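Protein-arginine-phosphatase (Geobacillus stearothermophilus, PDB 4PIC) removes phosphate specifically from phosphoarginine residues in proteins, probably counteracting the arginine kinase McsB, using the low molecular weight phosphotyrosine phosphatase fold. Local coordinates at residues S47-K57 with I123-E134. Residues are numbered along the deposited sequence; the frame is centred on the assembly and turned at random.
Sequences SVHAKMVLKEK and IEVYRAARDELE
Val53 and Ile123 interlock as reciprocal knobs-into-holes where helix 48-56 crosses helix 123-134, the first part of helix 123-150, at -56°, a helix-helix junction flanking the active site of the low molecular weight phosphatase fold. Val53 sits among Ile123, Tyr126, Arg127 and Arg130, its CG1 3.6 Å from Ile123 CG1, while Ile123 enters the hole formed by His49, Met52, Val53 and Glu56. Toward the helix N-termini the packing turns aromatic: His49 CB lies over the centre of the Tyr126 ring, 3.5 Å from its centroid, in a CH-pi contact. The His49 ring points an edge at that same face, and Ile123 CB covers one face of the imidazole.

At the other end, a salt-bridge network joins Glu56, Arg127, Arg130 and Asp131. Arg127 takes Glu56 side-on: NE reaches OE1 and NH2 reaches OE2 (2.8 Å, 173°), both on syn lone pairs, with the two planes nearly coplanar at 18°. OE1 also accepts from Arg130 NH1 at 2.9 Å, from above the carboxylate plane. That NH1 further donates to the backbone Val53 O (2.9 Å), and Arg130 NH2 binds Asp131 OD1, so three in-plane partners fix the rotation of the guanidinium, which the Arg130 chain carries out anti to the backbone N and then through a bend at chi3. Lys57 CE rests on one guanidinium face, 3.4 Å from Arg130 NH2. Were Arg130 replaced by an alanine, Val53 O and Glu56 OE1 would each probably lose a donor, and Asp131 its salt-bridge mate.

Around the junction, Val53 and Leu133 both touch Met18 of helix 15-25, while Tyr126 packs on Pro118 and on Cys14 of the probable substrate-binding loop that follows strand 3-9.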
loop_
_atom_site.group_PDB
_atom_site.type_symbol
_atom_site.label_atom_id
_atom_site.label_comp_id
_atom_site.label_asym_id
_atom_site.label_seq_id
_atom_site.Cartn_x
_atom_site.Cartn_y
_atom_site.Cartn_z
ATOM N N SER A 47 8.852 3.972 15.606
ATOM C CA SER A 47 10.273 3.674 15.458
ATOM C C SER A 47 11.105 4.473 16.458
ATOM O O SER A 47 10.662 5.494 16.994
ATOM C CB SER A 47 10.762 3.940 14.039
ATOM O OG SER A 47 10.776 5.320 13.760
ATOM N N VAL A 48 12.311 3.994 16.735
ATOM C CA VAL A 48 13.102 4.604 17.793
ATOM C C VAL A 48 13.432 6.067 17.514
ATOM O O VAL A 48 13.385 6.894 18.423
ATOM C CB VAL A 48 14.386 3.775 18.119
ATOM C CG1 VAL A 48 15.351 3.747 16.932
ATOM C CG2 VAL A 48 15.061 4.324 19.346
ATOM N N HIS A 49 13.731 6.409 16.264
ATOM C CA HIS A 49 14.050 7.799 15.952
ATOM C C HIS A 49 12.814 8.684 16.076
ATOM O O HIS A 49 12.931 9.838 16.480
ATOM C CB HIS A 49 14.660 7.951 14.558
ATOM C CG HIS A 49 16.105 7.558 14.477
ATOM N ND1 HIS A 49 16.730 7.293 13.278
ATOM C CD2 HIS A 49 17.047 7.408 15.438
ATOM C CE1 HIS A 49 17.994 6.982 13.504
ATOM N NE2 HIS A 49 18.212 7.040 14.803
ATOM N N ALA A 50 11.640 8.145 15.735
ATOM C CA ALA A 50 10.395 8.904 15.908
ATOM C C ALA A 50 10.205 9.169 17.396
ATOM O O ALA A 50 9.892 10.295 17.810
ATOM C CB ALA A 50 9.203 8.148 15.336
ATOM N N LYS A 51 10.395 8.144 18.217
ATOM C CA LYS A 51 10.280 8.336 19.659
ATOM C C LYS A 51 11.282 9.352 20.170
ATOM O O LYS A 51 10.951 10.191 21.001
ATOM C CB LYS A 51 10.482 7.023 20.404
ATOM C CG LYS A 51 9.346 6.031 20.264
ATOM C CD LYS A 51 9.544 4.952 21.312
ATOM C CE LYS A 51 8.590 3.801 21.148
ATOM N NZ LYS A 51 8.801 2.817 22.253
HETATM N N MSE A 52 12.503 9.299 19.671
HETATM C CA MSE A 52 13.528 10.222 20.129
HETATM C C MSE A 52 13.217 11.667 19.790
HETATM O O MSE A 52 13.307 12.535 20.653
HETATM C CB MSE A 52 14.885 9.841 19.554
HETATM C CG MSE A 52 15.545 8.686 20.278
HETATM SE SE MSE A 52 17.095 8.026 19.316
HETATM C CE MSE A 52 17.722 6.740 20.607
ATOM N N VAL A 53 12.848 11.947 18.547
ATOM C CA VAL A 53 12.576 13.336 18.190
ATOM C C VAL A 53 11.294 13.856 18.847
ATOM O O VAL A 53 11.190 15.051 19.169
ATOM C CB VAL A 53 12.607 13.600 16.666
ATOM C CG1 VAL A 53 13.941 13.123 16.082
ATOM C CG2 VAL A 53 11.462 12.894 15.985
ATOM N N LEU A 54 10.341 12.965 19.115
ATOM C CA LEU A 54 9.184 13.369 19.917
ATOM C C LEU A 54 9.607 13.686 21.350
ATOM O O LEU A 54 9.148 14.668 21.931
ATOM C CB LEU A 54 8.067 12.322 19.891
ATOM C CG LEU A 54 7.343 12.205 18.546
ATOM C CD1 LEU A 54 6.423 10.999 18.560
ATOM C CD2 LEU A 54 6.555 13.484 18.217
ATOM N N LYS A 55 10.493 12.874 21.907
ATOM C CA LYS A 55 10.990 13.103 23.264
ATOM C C LYS A 55 11.652 14.480 23.385
ATOM O O LYS A 55 11.535 15.145 24.423
ATOM C CB LYS A 55 11.978 11.995 23.658
ATOM C CG LYS A 55 12.374 11.994 25.131
ATOM C CD LYS A 55 13.506 11.005 25.386
ATOM C CE LYS A 55 13.652 10.699 26.871
ATOM N NZ LYS A 55 12.572 9.791 27.360
ATOM N N GLU A 56 12.317 14.927 22.321
ATOM C CA GLU A 56 12.989 16.228 22.330
ATOM C C GLU A 56 11.998 17.371 22.521
ATOM O O GLU A 56 12.356 18.456 22.995
ATOM C CB GLU A 56 13.760 16.452 21.029
ATOM C CG GLU A 56 14.881 15.469 20.801
ATOM C CD GLU A 56 15.499 15.572 19.418
ATOM O OE1 GLU A 56 15.116 16.473 18.636
ATOM O OE2 GLU A 56 16.387 14.748 19.122
ATOM N N LYS A 57 10.756 17.142 22.119
ATOM C CA LYS A 57 9.704 18.139 22.285
ATOM C C LYS A 57 8.772 17.833 23.456
ATOM O O LYS A 57 7.678 18.404 23.553
ATOM C CB LYS A 57 8.918 18.286 20.982
ATOM C CG LYS A 57 9.759 18.835 19.833
ATOM C CD LYS A 57 10.536 20.074 20.285
ATOM C CE LYS A 57 11.285 20.744 19.140
ATOM N NZ LYS A 57 10.360 21.484 18.239
ATOM N N ILE A 123 18.566 10.205 12.325
ATOM C CA ILE A 123 17.659 10.948 13.180
ATOM C C ILE A 123 17.412 12.349 12.632
ATOM O O ILE A 123 16.350 12.927 12.850
ATOM C CB ILE A 123 18.163 10.984 14.639
ATOM C CG1 ILE A 123 17.043 11.434 15.580
ATOM C CG2 ILE A 123 19.391 11.879 14.773
ATOM C CD1 ILE A 123 17.411 11.341 17.052
ATOM N N GLU A 124 18.377 12.888 11.896
ATOM C CA GLU A 124 18.243 14.235 11.358
ATOM C C GLU A 124 17.062 14.368 10.405
ATOM O O GLU A 124 16.409 15.410 10.361
ATOM C CB GLU A 124 19.532 14.681 10.657
ATOM C CG GLU A 124 20.694 14.984 11.599
ATOM C CD GLU A 124 21.407 13.741 12.084
ATOM O OE1 GLU A 124 21.262 12.682 11.440
ATOM O OE2 GLU A 124 22.116 13.828 13.110
ATOM N N VAL A 125 16.776 13.315 9.650
ATOM C CA VAL A 125 15.646 13.364 8.730
ATOM C C VAL A 125 14.326 13.191 9.482
ATOM O O VAL A 125 13.320 13.790 9.113
ATOM C CB VAL A 125 15.776 12.344 7.589
ATOM C CG1 VAL A 125 14.734 12.626 6.514
ATOM C CG2 VAL A 125 17.174 12.425 6.991
ATOM N N TYR A 126 14.327 12.382 10.537
ATOM C CA TYR A 126 13.166 12.321 11.425
ATOM C C TYR A 126 12.880 13.676 12.044
ATOM O O TYR A 126 11.720 14.080 12.181
ATOM C CB TYR A 126 13.383 11.297 12.535
ATOM C CG TYR A 126 13.103 9.876 12.085
ATOM C CD1 TYR A 126 14.080 9.125 11.435
ATOM C CD2 TYR A 126 11.869 9.280 12.322
ATOM C CE1 TYR A 126 13.820 7.829 11.020
ATOM C CE2 TYR A 126 11.603 7.985 11.910
ATOM C CZ TYR A 126 12.588 7.266 11.264
ATOM O OH TYR A 126 12.349 5.972 10.844
ATOM N N ARG A 127 13.935 14.392 12.420
ATOM C CA ARG A 127 13.764 15.706 13.022
ATOM C C ARG A 127 13.206 16.681 11.992
ATOM O O ARG A 127 12.337 17.480 12.302
ATOM C CB ARG A 127 15.088 16.216 13.607
ATOM C CG ARG A 127 14.927 17.365 14.584
ATOM C CD ARG A 127 16.246 17.714 15.267
ATOM N NE ARG A 127 16.675 16.671 16.190
ATOM C CZ ARG A 127 17.814 15.994 16.082
ATOM N NH1 ARG A 127 18.648 16.251 15.082
ATOM N NH2 ARG A 127 18.122 15.063 16.974
ATOM N N ALA A 128 13.689 16.604 10.758
ATOM C CA ALA A 128 13.197 17.461 9.687
ATOM C C ALA A 128 11.703 17.229 9.462
ATOM O O ALA A 128 10.921 18.193 9.320
ATOM C CB ALA A 128 13.970 17.190 8.409
ATOM N N ALA A 129 11.311 15.953 9.438
ATOM C CA ALA A 129 9.905 15.586 9.275
ATOM C C ALA A 129 9.076 16.101 10.450
ATOM O O ALA A 129 7.996 16.666 10.264
ATOM C CB ALA A 129 9.757 14.078 9.145
ATOM N N ARG A 130 9.585 15.912 11.663
ATOM C CA ARG A 130 8.901 16.408 12.848
ATOM C C ARG A 130 8.676 17.915 12.766
ATOM O O ARG A 130 7.610 18.410 13.117
ATOM C CB ARG A 130 9.680 16.069 14.120
ATOM C CG ARG A 130 8.929 16.460 15.391
ATOM C CD ARG A 130 9.895 16.657 16.547
ATOM N NE ARG A 130 10.749 17.814 16.296
ATOM C CZ ARG A 130 11.953 17.998 16.830
ATOM N NH1 ARG A 130 12.474 17.102 17.663
ATOM N NH2 ARG A 130 12.642 19.086 16.522
ATOM N N ASP A 131 9.686 18.652 12.313
ATOM C CA ASP A 131 9.607 20.103 12.266
ATOM C C ASP A 131 8.568 20.549 11.246
ATOM O O ASP A 131 7.804 21.479 11.502
ATOM C CB ASP A 131 10.977 20.702 11.942
ATOM C CG ASP A 131 11.962 20.570 13.092
ATOM O OD1 ASP A 131 11.514 20.418 14.250
ATOM O OD2 ASP A 131 13.184 20.632 12.835
ATOM N N GLU A 132 8.531 19.872 10.105
ATOM C CA GLU A 132 7.512 20.146 9.092
ATOM C C GLU A 132 6.137 19.898 9.685
ATOM O O GLU A 132 5.224 20.714 9.537
ATOM C CB GLU A 132 7.690 19.257 7.856
ATOM C CG GLU A 132 8.895 19.586 6.969
ATOM C CD GLU A 132 9.106 18.557 5.872
ATOM O OE1 GLU A 132 8.409 17.520 5.886
ATOM O OE2 GLU A 132 9.980 18.774 5.001
ATOM N N LEU A 133 5.995 18.764 10.361
ATOM C CA LEU A 133 4.722 18.391 10.966
ATOM C C LEU A 133 4.306 19.357 12.062
ATOM O O LEU A 133 3.132 19.689 12.177
ATOM C CB LEU A 133 4.797 16.978 11.535
ATOM C CG LEU A 133 4.816 15.855 10.515
ATOM C CD1 LEU A 133 5.178 14.541 11.200
ATOM C CD2 LEU A 133 3.453 15.770 9.844
ATOM N N GLU A 134 5.252 19.817 12.870
ATOM C CA GLU A 134 4.906 20.744 13.941
ATOM C C GLU A 134 4.285 22.015 13.359
ATOM O O GLU A 134 3.252 22.504 13.840
ATOM C CB GLU A 134 6.115 21.089 14.819
ATOM C CG GLU A 134 5.787 22.114 15.890
ATOM C CD GLU A 134 6.607 21.964 17.157
ATOM O OE1 GLU A 134 7.816 21.651 17.073
ATOM O OE2 GLU A 134 6.030 22.173 18.248
HETATM O O HOH W 1 14.911 19.219 18.308
HETATM O O HOH W 2 10.279 22.768 15.450
#